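Side-chain contacts in DUF1460 domain-containing protein (Legionella pneumophila subsp. pneumophila, PDB 2IM9), which is of unknown function but probably resembles N-acetylmuramoyl-L-alanine amidases of the papain-like peptidase clan and may act on peptidoglycan: residues 219-224 with 248-253; 279-284 with 297-302. All coordinates share one frame; numbering follows the deposited sequence.

How the contacts relate
Contact 1 (219-224 with 248-253) joins two strands of the antiparallel sheet that are not hydrogen-bonded to each other, whereas contact 2 (279-284 with 297-302) lays a short helix against a later strand of that sheet. They lie about 15 Å apart, centre to centre, yet their residues meet. Ile249 reaches both partners of contact 2, with CD1 lying 4.0 Å from Tyr299 CE2 and 4.2 Å from Phe281 CZ, and the same CD1 packs on Leu300. Phe224 CE1 closes a second junction at 3.9 Å from Leu300 CD2. Ile249 and Phe224 thus link the segments of contact 1 to contact 2, Ile249 from the other side of strand 246-254, while Ile250 faces Tyr221.

Contact 1: residues 219-224 with 248-253; sequences VPYIPF and EIIRPN
Within the antiparallel sheet of this amidase-like domain, Tyr221 and Val219 of strand 214-223 pack on Ile250 of strand 246-254 and on Pro252, two residues further along the chain. The nearest CA atoms, those of Tyr221 and Ile250, stand 6.9 Å apart and no hydrogen bond crosses between the segments, so side chains alone make this contact. Ile250 meets its partners along both branches. Its CD1 touches Val219 CG1 at 3.8 Å, where the two chains cross at a slant. One atom back, Ile250 CG1 lies 3.8 Å from Tyr221 CB, while the other branch, Ile250 CG2, comes to 4.0 Å from Tyr221 CG, obliquely to the ring. The CG of Tyr221 lies between its backbone N and carbonyl carbon (chi1 71°), which carries the ring along toward Pro252. There the far end of the phenol meets the proline at about a right angle: Pro252 CG is 3.7 Å from Tyr221 CZ and 3.6 Å from Tyr221 OH. The latter is a contact with a carbon, not a polar bond. The chain turns a corner at Pro252 and Asn253, and Pro252 is the last residue to touch the tyrosine. Burial of all four touching residues agrees with an interior position. Strand 311-317 pairs with both contact strands, on Ile222 through Ile312 and on Glu248 through Asn313, and so bridges them. Strand 168-175 flanks the other edge of strand 214-223, with Ala170 against both Tyr221 and Ile250, and Ile266 of strand 264-275 also packs on Ile250.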
loop_
_atom_site.group_PDB
_atom_site.type_symbol
_atom_site.label_atom_id
_atom_site.label_comp_id
_atom_site.label_asym_id
_atom_site.label_seq_id
_atom_site.Cartn_x
_atom_site.Cartn_y
_atom_site.Cartn_z
ATOM N N VAL A 219 -15.157 -3.527 0.448
ATOM C CA VAL A 219 -13.888 -4.244 0.389
ATOM C C VAL A 219 -14.116 -5.712 0.709
ATOM O O VAL A 219 -14.398 -6.051 1.866
ATOM C CB VAL A 219 -12.876 -3.685 1.407
ATOM C CG1 VAL A 219 -11.544 -4.467 1.313
ATOM C CG2 VAL A 219 -12.655 -2.158 1.172
ATOM N N PRO A 220 -13.957 -6.592 -0.301
ATOM C CA PRO A 220 -14.096 -8.013 0.026
ATOM C C PRO A 220 -13.015 -8.463 0.999
ATOM O O PRO A 220 -11.876 -7.958 0.947
ATOM C CB PRO A 220 -13.916 -8.705 -1.332
ATOM C CG PRO A 220 -14.288 -7.642 -2.340
ATOM C CD PRO A 220 -13.700 -6.392 -1.742
ATOM N N TYR A 221 -13.350 -9.393 1.885
ATOM C CA TYR A 221 -12.308 -9.987 2.738
ATOM C C TYR A 221 -12.653 -11.415 3.093
ATOM O O TYR A 221 -13.840 -11.776 3.226
ATOM C CB TYR A 221 -12.021 -9.148 4.006
ATOM C CG TYR A 221 -13.115 -9.172 5.060
ATOM C CD1 TYR A 221 -13.012 -10.006 6.183
ATOM C CD2 TYR A 221 -14.246 -8.354 4.947
ATOM C CE1 TYR A 221 -14.010 -10.023 7.174
ATOM C CE2 TYR A 221 -15.274 -8.401 5.933
ATOM C CZ TYR A 221 -15.133 -9.222 7.031
ATOM O OH TYR A 221 -16.125 -9.245 8.005
ATOM N N ILE A 222 -11.602 -12.228 3.210
ATOM C CA ILE A 222 -11.756 -13.589 3.709
ATOM C C ILE A 222 -11.642 -13.480 5.215
ATOM O O ILE A 222 -10.617 -13.026 5.734
ATOM C CB ILE A 222 -10.647 -14.503 3.202
ATOM C CG1 ILE A 222 -10.637 -14.552 1.670
ATOM C CG2 ILE A 222 -10.849 -15.943 3.712
ATOM C CD1 ILE A 222 -9.412 -15.249 1.138
ATOM N N PRO A 223 -12.697 -13.884 5.933
ATOM C CA PRO A 223 -12.744 -13.744 7.385
ATOM C C PRO A 223 -11.891 -14.775 8.128
ATOM O O PRO A 223 -11.702 -15.897 7.636
ATOM C CB PRO A 223 -14.219 -14.009 7.693
ATOM C CG PRO A 223 -14.647 -14.919 6.658
ATOM C CD PRO A 223 -13.941 -14.481 5.409
ATOM N N PHE A 224 -11.424 -14.405 9.320
ATOM C CA PHE A 224 -10.655 -15.322 10.161
ATOM C C PHE A 224 -11.496 -16.518 10.591
ATOM O O PHE A 224 -10.954 -17.598 10.847
ATOM C CB PHE A 224 -10.070 -14.625 11.394
ATOM C CG PHE A 224 -9.003 -13.609 11.085
ATOM C CD1 PHE A 224 -8.161 -13.757 9.987
ATOM C CD2 PHE A 224 -8.831 -12.500 11.920
ATOM C CE1 PHE A 224 -7.174 -12.818 9.713
ATOM C CE2 PHE A 224 -7.842 -11.570 11.673
ATOM C CZ PHE A 224 -7.010 -11.716 10.549
ATOM N N GLU A 248 -3.999 -7.177 1.887
ATOM C CA GLU A 248 -4.417 -6.061 2.748
ATOM C C GLU A 248 -5.120 -6.562 4.002
ATOM O O GLU A 248 -5.936 -7.494 3.951
ATOM C CB GLU A 248 -5.327 -5.093 1.977
ATOM C CG GLU A 248 -4.610 -4.412 0.822
ATOM C CD GLU A 248 -5.520 -3.695 -0.168
ATOM O OE1 GLU A 248 -6.760 -3.779 -0.035
ATOM O OE2 GLU A 248 -4.965 -3.026 -1.071
ATOM N N ILE A 249 -4.820 -5.919 5.126
ATOM C CA ILE A 249 -5.378 -6.338 6.401
ATOM C C ILE A 249 -6.633 -5.510 6.672
ATOM O O ILE A 249 -6.553 -4.282 6.688
ATOM C CB ILE A 249 -4.341 -6.161 7.551
ATOM C CG1 ILE A 249 -3.038 -6.939 7.270
ATOM C CG2 ILE A 249 -4.982 -6.517 8.901
ATOM C CD1 ILE A 249 -3.219 -8.427 6.942
ATOM N N ILE A 250 -7.769 -6.181 6.908
ATOM C CA ILE A 250 -9.085 -5.533 6.883
ATOM C C ILE A 250 -9.719 -5.427 8.260
ATOM O O ILE A 250 -9.778 -6.419 9.002
ATOM C CB ILE A 250 -10.052 -6.309 5.921
ATOM C CG1 ILE A 250 -9.400 -6.499 4.532
ATOM C CG2 ILE A 250 -11.419 -5.604 5.824
ATOM C CD1 ILE A 250 -8.890 -5.211 3.869
ATOM N N ARG A 251 -10.187 -4.226 8.582
ATOM C CA ARG A 251 -10.880 -3.947 9.828
ATOM C C ARG A 251 -12.252 -3.358 9.458
ATOM O O ARG A 251 -12.367 -2.145 9.248
ATOM C CB ARG A 251 -10.063 -2.968 10.662
ATOM C CG ARG A 251 -8.669 -3.470 11.021
ATOM C CD ARG A 251 -8.040 -2.667 12.109
ATOM N NE ARG A 251 -6.604 -2.871 12.176
ATOM C CZ ARG A 251 -5.897 -2.745 13.296
ATOM N NH1 ARG A 251 -6.513 -2.430 14.437
ATOM N NH2 ARG A 251 -4.581 -2.919 13.273
ATOM N N PRO A 252 -13.291 -4.221 9.373
ATOM C CA PRO A 252 -14.615 -3.830 8.863
ATOM C C PRO A 252 -15.317 -2.777 9.698
ATOM O O PRO A 252 -16.093 -1.994 9.151
ATOM C CB PRO A 252 -15.433 -5.127 8.918
ATOM C CG PRO A 252 -14.434 -6.211 9.030
ATOM C CD PRO A 252 -13.235 -5.650 9.723
ATOM N N ASN A 253 -15.083 -2.761 10.999
ATOM C CA ASN A 253 -15.850 -1.846 11.829
ATOM C C ASN A 253 -14.897 -1.055 12.700
ATOM O O ASN A 253 -14.772 -1.312 13.921
ATOM C CB ASN A 253 -16.940 -2.591 12.624
ATOM C CG ASN A 253 -18.095 -3.062 11.729
ATOM O OD1 ASN A 253 -18.278 -4.260 11.506
ATOM N ND2 ASN A 253 -18.866 -2.112 11.200
#

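Contact 2: residues 279-284 with 297-302; sequences LFFRQA and IDYLDK
Phe281, on strand 278-285, sends its ring against Tyr299 of helix 296-303 in a T-shaped (edge-to-face) pair, with centroids 4.8 Å apart and planes inclined at 59°. From CB, which points toward the helix, Phe281 runs with CG anti to the backbone N (chi1 -175°), and this extension takes the ring across to the tyrosine. One edge makes the contact: CD2 sits 3.7 Å above the Tyr299 ring plane, over its centre, and CE2 approaches Tyr299 CE2 to 3.5 Å. One face of the Phe281 ring carries Gln283 CG, 3.3 Å above the plane and over its centre. Gln283 then folds back along its own strand, and its NE2 donates to Phe281 O at 3.2 Å with an N-H...O angle of 163°; the donor stands well above the carbonyl plane. The phenylalanine is therefore packed by the tyrosine at an edge and by the glutamine over a face. Where the helix begins, a water joins the two segments, donating to Leu279 O at 2.7 Å and accepting from Ile297 N at 3.1 Å. Strand 290-295, paired with strand 278-285, leads directly into the helix, and its Val294 packs on both Phe281 and Tyr299. Ile247 of strand 246-254 adds further cover to Phe281, and Tyr299 OH makes a weak hydrogen bond to His268 on strand 264-275.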
loop_
_atom_site.group_PDB
_atom_site.type_symbol
_atom_site.label_atom_id
_atom_site.label_comp_id
_atom_site.label_asym_id
_atom_site.label_seq_id
_atom_site.Cartn_x
_atom_site.Cartn_y
_atom_site.Cartn_z
ATOM N N LEU A 279 4.020 -20.035 3.034
ATOM C CA LEU A 279 3.556 -18.714 2.610
ATOM C C LEU A 279 3.977 -17.637 3.605
ATOM O O LEU A 279 3.655 -17.720 4.798
ATOM C CB LEU A 279 2.042 -18.722 2.427
ATOM C CG LEU A 279 1.352 -17.440 1.961
ATOM C CD1 LEU A 279 1.938 -16.950 0.653
ATOM C CD2 LEU A 279 -0.150 -17.746 1.844
ATOM N N PHE A 280 4.662 -16.618 3.079
ATOM C CA PHE A 280 5.139 -15.487 3.862
ATOM C C PHE A 280 4.415 -14.184 3.524
ATOM O O PHE A 280 3.899 -13.999 2.418
ATOM C CB PHE A 280 6.665 -15.339 3.733
ATOM C CG PHE A 280 7.417 -16.497 4.336
ATOM C CD1 PHE A 280 7.826 -16.464 5.663
ATOM C CD2 PHE A 280 7.635 -17.653 3.593
ATOM C CE1 PHE A 280 8.488 -17.575 6.238
ATOM C CE2 PHE A 280 8.288 -18.745 4.149
ATOM C CZ PHE A 280 8.714 -18.700 5.476
ATOM N N PHE A 281 4.367 -13.319 4.514
ATOM C CA PHE A 281 3.836 -11.969 4.377
ATOM C C PHE A 281 5.063 -11.074 4.411
ATOM O O PHE A 281 5.742 -10.948 5.439
ATOM C CB PHE A 281 2.882 -11.696 5.536
ATOM C CG PHE A 281 2.161 -10.389 5.471
ATOM C CD1 PHE A 281 1.686 -9.868 4.256
ATOM C CD2 PHE A 281 1.854 -9.720 6.653
ATOM C CE1 PHE A 281 0.963 -8.674 4.227
ATOM C CE2 PHE A 281 1.121 -8.516 6.622
ATOM C CZ PHE A 281 0.685 -8.001 5.410
ATOM N N ARG A 282 5.381 -10.497 3.257
ATOM C CA ARG A 282 6.563 -9.648 3.136
ATOM C C ARG A 282 6.115 -8.197 3.187
ATOM O O ARG A 282 5.351 -7.754 2.348
ATOM C CB ARG A 282 7.291 -9.946 1.829
ATOM C CG ARG A 282 8.578 -9.133 1.642
ATOM C CD ARG A 282 9.351 -9.671 0.443
ATOM N NE ARG A 282 9.968 -10.964 0.739
ATOM C CZ ARG A 282 10.456 -11.780 -0.189
ATOM N NH1 ARG A 282 10.395 -11.452 -1.476
ATOM N NH2 ARG A 282 11.007 -12.934 0.174
ATOM N N GLN A 283 6.557 -7.464 4.208
ATOM C CA GLN A 283 6.051 -6.100 4.402
ATOM C C GLN A 283 6.985 -5.250 5.228
ATOM O O GLN A 283 7.891 -5.765 5.877
ATOM C CB GLN A 283 4.628 -6.061 5.011
ATOM C CG GLN A 283 4.207 -7.273 5.786
ATOM C CD GLN A 283 4.802 -7.340 7.189
ATOM O OE1 GLN A 283 4.528 -6.482 8.044
ATOM N NE2 GLN A 283 5.563 -8.402 7.451
ATOM N N ALA A 284 6.773 -3.942 5.142
ATOM C CA ALA A 284 7.498 -2.969 5.939
ATOM C C ALA A 284 6.738 -2.877 7.252
ATOM O O ALA A 284 5.570 -2.451 7.283
ATOM C CB ALA A 284 7.542 -1.620 5.218
ATOM N N ILE A 297 0.448 -17.376 7.993
ATOM C CA ILE A 297 -0.417 -18.094 8.937
ATOM C C ILE A 297 -0.180 -17.632 10.381
ATOM O O ILE A 297 -1.127 -17.264 11.075
ATOM C CB ILE A 297 -0.281 -19.640 8.791
ATOM C CG1 ILE A 297 -0.836 -20.086 7.431
ATOM C CG2 ILE A 297 -0.999 -20.352 9.947
ATOM C CD1 ILE A 297 -0.507 -21.530 7.066
ATOM N N ASP A 298 1.074 -17.608 10.818
ATOM C CA ASP A 298 1.405 -17.151 12.178
ATOM C C ASP A 298 1.016 -15.693 12.421
ATOM O O ASP A 298 0.493 -15.358 13.480
ATOM C CB ASP A 298 2.894 -17.328 12.459
ATOM C CG ASP A 298 3.309 -18.775 12.513
ATOM O OD1 ASP A 298 2.410 -19.668 12.542
ATOM O OD2 ASP A 298 4.546 -19.013 12.531
ATOM N N TYR A 299 1.281 -14.834 11.436
ATOM C CA TYR A 299 0.955 -13.414 11.531
ATOM C C TYR A 299 -0.552 -13.223 11.767
ATOM O O TYR A 299 -0.985 -12.475 12.670
ATOM C CB TYR A 299 1.401 -12.704 10.244
ATOM C CG TYR A 299 1.074 -11.235 10.218
ATOM C CD1 TYR A 299 1.953 -10.294 10.768
ATOM C CD2 TYR A 299 -0.114 -10.786 9.649
ATOM C CE1 TYR A 299 1.650 -8.936 10.747
ATOM C CE2 TYR A 299 -0.444 -9.438 9.642
ATOM C CZ TYR A 299 0.439 -8.523 10.192
ATOM O OH TYR A 299 0.112 -7.188 10.161
ATOM N N LEU A 300 -1.360 -13.891 10.953
ATOM C CA LEU A 300 -2.807 -13.749 11.044
ATOM C C LEU A 300 -3.346 -14.409 12.301
ATOM O O LEU A 300 -4.311 -13.929 12.880
ATOM C CB LEU A 300 -3.495 -14.306 9.788
ATOM C CG LEU A 300 -3.157 -13.546 8.495
ATOM C CD1 LEU A 300 -3.854 -14.163 7.306
ATOM C CD2 LEU A 300 -3.522 -12.063 8.596
ATOM N N ASP A 301 -2.716 -15.504 12.729
ATOM C CA ASP A 301 -3.157 -16.180 13.947
ATOM C C ASP A 301 -3.033 -15.229 15.148
ATOM O O ASP A 301 -3.941 -15.139 15.978
ATOM C CB ASP A 301 -2.371 -17.468 14.178
ATOM C CG ASP A 301 -2.860 -18.231 15.396
ATOM O OD1 ASP A 301 -4.053 -18.596 15.436
ATOM O OD2 ASP A 301 -2.049 -18.432 16.326
ATOM N N LYS A 302 -1.916 -14.507 15.208
ATOM C CA LYS A 302 -1.699 -13.479 16.229
ATOM C C LYS A 302 -2.664 -12.305 16.059
ATOM O O LYS A 302 -3.113 -11.721 17.044
ATOM C CB LYS A 302 -0.257 -12.966 16.189
ATOM C CG LYS A 302 0.790 -14.024 16.496
ATOM C CD LYS A 302 2.189 -13.462 16.289
ATOM C CE LYS A 302 3.274 -14.488 16.638
ATOM N NZ LYS A 302 3.379 -15.578 15.612
HETATM O O HOH W 1 2.205 -19.379 6.332
#